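Local coordinates for protein CRS2 (Zea mays, PDB 1RYB) that is required for splicing of group IIB introns in chloroplasts, working in complexes with CAF1 or CAF2, and has a peptidyl-tRNA hydrolase fold without that enzyme's activity, at residues 16-22 against 70-76; 98-102 against 140-144. The contacts are given in a common frame with arbitrary orientation. Residue numbers count along the deposited sequence, not the author numbering.

Contact 1 of 2, residues 16-22 against 70-76; sequences TPWLIAG and VPVLVVK
Residues 16-17 lead in as loop, with the CA atoms of Pro-17 and Pro-71 4.9 Å apart; from there 18-22 and 70-76 are extended and run as parallel neighbours in a sheet, their axes 4.6 Å apart at closest approach and crossing at -26°. The register pairs Trp-18 with Val-72, Leu-19 with Leu-73, Ile-20 with Val-74 and Ala-21 with Val-75, at CA-CA separations of 4.5 to 4.8 Å. As is usual for parallel strands, Trp-18 and Ile-20 each bond to the residues on either side of their register partner: Trp-18 N donates to Pro-71 O (3.0 Å) and Trp-18 O accepts from Leu-73 N (2.8 Å). Ile-20 repeats the step, its N reaching Leu-73 O and its O receiving Val-75 N, both at 2.8 Å; Gly-22 N makes the last bond, to Val-75 O at 3.0 Å. The pair belongs to the central part of the mixed sheet of the peptidyl-tRNA hydrolase fold, with strand 102-108 flanking 18-22 and strand 60-67 flanking 70-77. On one face, Leu-19 (t,t) meets Leu-73 (p,t) CG to CG at 3.8 Å, and Leu-19 CD2 lies 3.8 Å from Val-75 CG2. On the other, Ile-20 and Val-74 pack on helix 37-48 and Trp-18 on helix 169-192, with Val-72 beside them; Ile-20 CB approaches Val-74 CG1 at 4.2 Å. At the strand entrance, Trp-18 CD1 packs 3.5 Å from Val-70 CG1.

Contact 2 of 2, residues 98-102 against 140-144; sequences PLRHI and RREFP
Residues 99-100 form a short 3-10 segment, with His-101 N bonded to Pro-98 O (2.7 Å) and Ile-102 N to Leu-99 O (3.0 Å), and Ile-102 begins strand 102-108; 140-144 is irregular, and the closest CA pair, Arg-100 with Phe-143, is 4.9 Å apart. Arg-140 comes first: its CB lies 3.7 Å from Leu-99 CD2, and Leu-99 CD1 sits over one face of its guanidinium, whose NE is hydrogen-bonded to Leu-137 O. Glu-142, centre of an inverse gamma turn, presents its O 3.6 Å from Leu-99 CG. Phe-143 (chi1 57°, p) sets CB 3.3 Å from both Leu-99 O and Ile-102 O and 4.0 Å from Leu-99 CD1, while its ring leads away to helix 128-136. Pro-144, whose backbone is hydrogen-bonded to Leu-104, puts CD 3.3 Å from Arg-100 O and from Ile-102 O and leads into strand 145-149, the parallel neighbour of 102-108. Leu-99 (t,p), pointing toward 140-144, thus fills the gap between the two segments at the end of these parallel strands. With no hydrogen bond crossing between the segments, apolar packing and carbon-to-carbonyl contacts join them, so the fit rests on shape rather than on paired polar groups.

Overall arrangement
In a mixed alpha/beta sheet, neighbours in space are often distant in sequence, and this protein illustrates the principle. From the N terminus, 16-22 enters the sheet; after helix 37-48 and the strands 55-57 and 60-67, residues 70-76 return beside it, closing contact 1. Helix 84-94 follows, and 98-101 lead into strand 102-108 on the other side of 18-22. Strand 116-119 and helix 128-136 intervene before 140-144 closes contact 2, which joins the lead-ins of the parallel strands 102-108 and 145-149. The two loops are in series, neither nesting nor crossing. Their centres lie 12 Å apart, yet they touch: Leu-19 N is 2.9 Å from His-101 O, a probable hydrogen bond, and the rings of Trp-18 and His-101 stack.

Contact 1 of 2, residues 16-22 against 70-76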
# COMPACT_ATOMS: atom_id res chain seq x y z
N THR A 16 14.60 -3.43 14.25
CA THR A 16 14.69 -2.83 12.95
C THR A 16 13.28 -2.36 12.50
O THR A 16 12.30 -3.11 12.60
CB THR A 16 15.28 -3.87 11.99
OG1 THR A 16 16.48 -4.37 12.57
CG2 THR A 16 15.59 -3.23 10.66
N PRO A 17 13.16 -1.09 12.09
CA PRO A 17 11.80 -0.56 11.75
C PRO A 17 11.27 -1.07 10.44
O PRO A 17 12.00 -1.66 9.64
CB PRO A 17 11.91 0.96 11.66
CG PRO A 17 13.40 1.27 11.56
CD PRO A 17 14.18 -0.03 11.90
N TRP A 18 9.97 -0.84 10.27
CA TRP A 18 9.25 -1.09 9.01
C TRP A 18 8.74 0.21 8.44
O TRP A 18 8.44 1.16 9.17
CB TRP A 18 8.01 -2.01 9.17
CG TRP A 18 8.37 -3.46 9.35
CD1 TRP A 18 9.05 -4.01 10.44
CD2 TRP A 18 8.05 -4.55 8.46
NE1 TRP A 18 9.18 -5.36 10.26
CE2 TRP A 18 8.60 -5.72 9.04
CE3 TRP A 18 7.42 -4.64 7.21
CZ2 TRP A 18 8.38 -6.97 8.46
CZ3 TRP A 18 7.33 -5.91 6.59
CH2 TRP A 18 7.80 -7.03 7.21
N LEU A 19 8.62 0.21 7.12
CA LEU A 19 8.03 1.36 6.46
C LEU A 19 6.85 0.78 5.73
O LEU A 19 7.03 -0.05 4.89
CB LEU A 19 9.06 2.02 5.52
CG LEU A 19 8.60 3.32 4.82
CD1 LEU A 19 9.84 3.79 4.01
CD2 LEU A 19 7.52 2.95 3.78
N ILE A 20 5.64 1.18 6.11
CA ILE A 20 4.44 0.66 5.55
C ILE A 20 3.86 1.72 4.67
O ILE A 20 3.32 2.77 5.16
CB ILE A 20 3.47 0.26 6.72
CG1 ILE A 20 4.10 -0.89 7.60
CG2 ILE A 20 2.11 -0.22 6.11
CD1 ILE A 20 3.36 -1.11 8.87
N ALA A 21 3.93 1.48 3.35
CA ALA A 21 3.49 2.54 2.41
C ALA A 21 2.31 2.12 1.57
O ALA A 21 2.31 1.05 1.03
CB ALA A 21 4.68 2.90 1.46
N GLY A 22 1.28 2.96 1.53
CA GLY A 22 0.08 2.70 0.73
C GLY A 22 0.13 3.70 -0.45
O GLY A 22 0.44 4.92 -0.23
N VAL A 70 7.53 -3.27 17.60
CA VAL A 70 8.26 -2.91 16.38
C VAL A 70 7.94 -1.48 15.97
O VAL A 70 6.79 -1.12 15.76
CB VAL A 70 7.86 -3.87 15.17
CG1 VAL A 70 8.76 -3.66 13.94
CG2 VAL A 70 7.92 -5.32 15.64
N PRO A 71 8.94 -0.71 15.82
CA PRO A 71 8.76 0.69 15.34
C PRO A 71 8.39 0.64 13.84
O PRO A 71 8.99 -0.11 13.04
CB PRO A 71 10.14 1.32 15.49
CG PRO A 71 11.02 0.31 16.20
CD PRO A 71 10.34 -1.05 16.21
N VAL A 72 7.46 1.47 13.45
CA VAL A 72 7.12 1.51 12.04
C VAL A 72 6.87 2.95 11.63
O VAL A 72 6.53 3.84 12.46
CB VAL A 72 5.78 0.73 11.79
CG1 VAL A 72 5.81 -0.70 12.32
CG2 VAL A 72 4.53 1.43 12.38
N LEU A 73 6.95 3.17 10.33
CA LEU A 73 6.42 4.42 9.81
C LEU A 73 5.33 4.08 8.83
O LEU A 73 5.40 3.06 8.20
CB LEU A 73 7.45 5.41 9.30
CG LEU A 73 8.39 4.94 8.25
CD1 LEU A 73 8.76 6.17 7.42
CD2 LEU A 73 9.69 4.44 8.87
N VAL A 74 4.24 4.82 8.84
CA VAL A 74 3.14 4.60 7.92
C VAL A 74 3.13 5.75 6.97
O VAL A 74 3.17 6.83 7.41
CB VAL A 74 1.76 4.35 8.59
CG1 VAL A 74 1.76 3.04 9.36
CG2 VAL A 74 1.38 5.48 9.47
N VAL A 75 3.12 5.50 5.66
CA VAL A 75 3.35 6.57 4.70
C VAL A 75 2.36 6.57 3.52
O VAL A 75 2.03 5.51 3.02
CB VAL A 75 4.72 6.24 4.06
CG1 VAL A 75 5.10 7.20 2.94
CG2 VAL A 75 5.83 6.12 5.07
N LYS A 76 1.93 7.76 3.12
CA LYS A 76 1.10 8.02 1.93
C LYS A 76 1.86 9.05 1.12
O LYS A 76 1.90 10.26 1.46
CB LYS A 76 -0.28 8.60 2.29
CG LYS A 76 -1.12 7.54 3.06
CD LYS A 76 -2.63 7.87 3.11
CE LYS A 76 -2.89 9.08 3.98
NZ LYS A 76 -4.33 9.44 4.14

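Contact 2 of 2, residues 98-102 against 140-144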
# COMPACT_ATOMS: atom_id res chain seq x y z
N PRO A 98 15.44 -1.48 6.15
CA PRO A 98 15.93 -2.44 5.15
C PRO A 98 14.85 -2.81 4.13
O PRO A 98 13.61 -2.86 4.45
CB PRO A 98 16.26 -3.71 5.91
CG PRO A 98 15.51 -3.61 7.22
CD PRO A 98 15.25 -2.13 7.45
N LEU A 99 15.33 -3.19 2.95
CA LEU A 99 14.45 -3.64 1.87
C LEU A 99 13.31 -4.56 2.34
O LEU A 99 12.18 -4.39 2.01
CB LEU A 99 15.26 -4.39 0.81
CG LEU A 99 14.45 -4.66 -0.44
CD1 LEU A 99 14.16 -3.38 -1.13
CD2 LEU A 99 15.27 -5.52 -1.41
N ARG A 100 13.67 -5.54 3.09
CA ARG A 100 12.75 -6.57 3.52
C ARG A 100 11.67 -6.07 4.40
O ARG A 100 10.71 -6.83 4.62
CB ARG A 100 13.48 -7.73 4.22
CG ARG A 100 14.14 -7.30 5.54
CD ARG A 100 14.96 -8.43 6.22
NE ARG A 100 15.63 -8.03 7.47
CZ ARG A 100 16.72 -7.23 7.51
NH1 ARG A 100 17.34 -6.86 8.67
NH2 ARG A 100 17.18 -6.78 6.36
N HIS A 101 11.82 -4.81 4.89
CA HIS A 101 10.83 -4.21 5.79
C HIS A 101 10.11 -3.03 5.16
O HIS A 101 9.47 -2.22 5.86
CB HIS A 101 11.49 -3.75 7.10
CG HIS A 101 11.83 -4.87 7.99
ND1 HIS A 101 12.42 -4.65 9.21
CD2 HIS A 101 11.65 -6.25 7.83
CE1 HIS A 101 12.61 -5.88 9.78
NE2 HIS A 101 12.15 -6.85 8.94
N ILE A 102 10.25 -2.92 3.85
CA ILE A 102 9.55 -1.88 3.12
C ILE A 102 8.33 -2.55 2.55
O ILE A 102 8.43 -3.30 1.56
CB ILE A 102 10.39 -1.35 1.96
CG1 ILE A 102 11.72 -0.73 2.51
CG2 ILE A 102 9.57 -0.29 1.21
CD1 ILE A 102 12.65 -0.28 1.40
N ARG A 140 15.74 -3.17 -6.98
CA ARG A 140 15.42 -4.28 -6.13
C ARG A 140 13.93 -4.60 -5.99
O ARG A 140 13.10 -3.74 -5.82
CB ARG A 140 16.04 -4.09 -4.77
CG ARG A 140 17.52 -3.81 -4.90
CD ARG A 140 18.25 -3.70 -3.57
NE ARG A 140 18.02 -2.43 -2.87
CZ ARG A 140 18.49 -2.16 -1.64
NH1 ARG A 140 18.24 -0.97 -1.05
NH2 ARG A 140 19.23 -3.11 -1.00
N ARG A 141 13.61 -5.85 -5.98
CA ARG A 141 12.24 -6.29 -5.92
C ARG A 141 11.90 -7.11 -4.70
O ARG A 141 10.76 -7.44 -4.50
CB ARG A 141 11.93 -7.17 -7.11
CG ARG A 141 12.00 -6.31 -8.37
CD ARG A 141 11.51 -7.03 -9.64
NE ARG A 141 12.24 -8.25 -9.98
CZ ARG A 141 13.41 -8.31 -10.65
NH1 ARG A 141 14.04 -7.21 -11.08
NH2 ARG A 141 13.96 -9.49 -10.87
N GLU A 142 12.88 -7.42 -3.89
CA GLU A 142 12.63 -8.27 -2.78
C GLU A 142 12.07 -7.58 -1.54
O GLU A 142 12.59 -7.75 -0.41
CB GLU A 142 13.86 -9.17 -2.42
CG GLU A 142 14.47 -9.97 -3.62
CD GLU A 142 15.03 -9.12 -4.77
OE1 GLU A 142 14.93 -9.47 -5.94
OE2 GLU A 142 15.69 -8.03 -4.39
N PHE A 143 11.04 -6.83 -1.78
CA PHE A 143 10.34 -6.21 -0.68
C PHE A 143 8.92 -6.79 -0.62
O PHE A 143 8.35 -7.13 -1.61
CB PHE A 143 10.38 -4.65 -0.75
CG PHE A 143 9.80 -4.08 -2.00
CD1 PHE A 143 8.44 -3.78 -2.11
CD2 PHE A 143 10.63 -3.87 -3.11
CE1 PHE A 143 7.89 -3.26 -3.28
CE2 PHE A 143 10.09 -3.37 -4.30
CZ PHE A 143 8.73 -3.07 -4.38
N PRO A 144 8.35 -6.87 0.55
CA PRO A 144 7.01 -7.39 0.66
C PRO A 144 5.90 -6.43 0.13
O PRO A 144 6.01 -5.23 0.23
CB PRO A 144 6.77 -7.60 2.15
CG PRO A 144 7.78 -6.70 2.81
CD PRO A 144 8.93 -6.54 1.86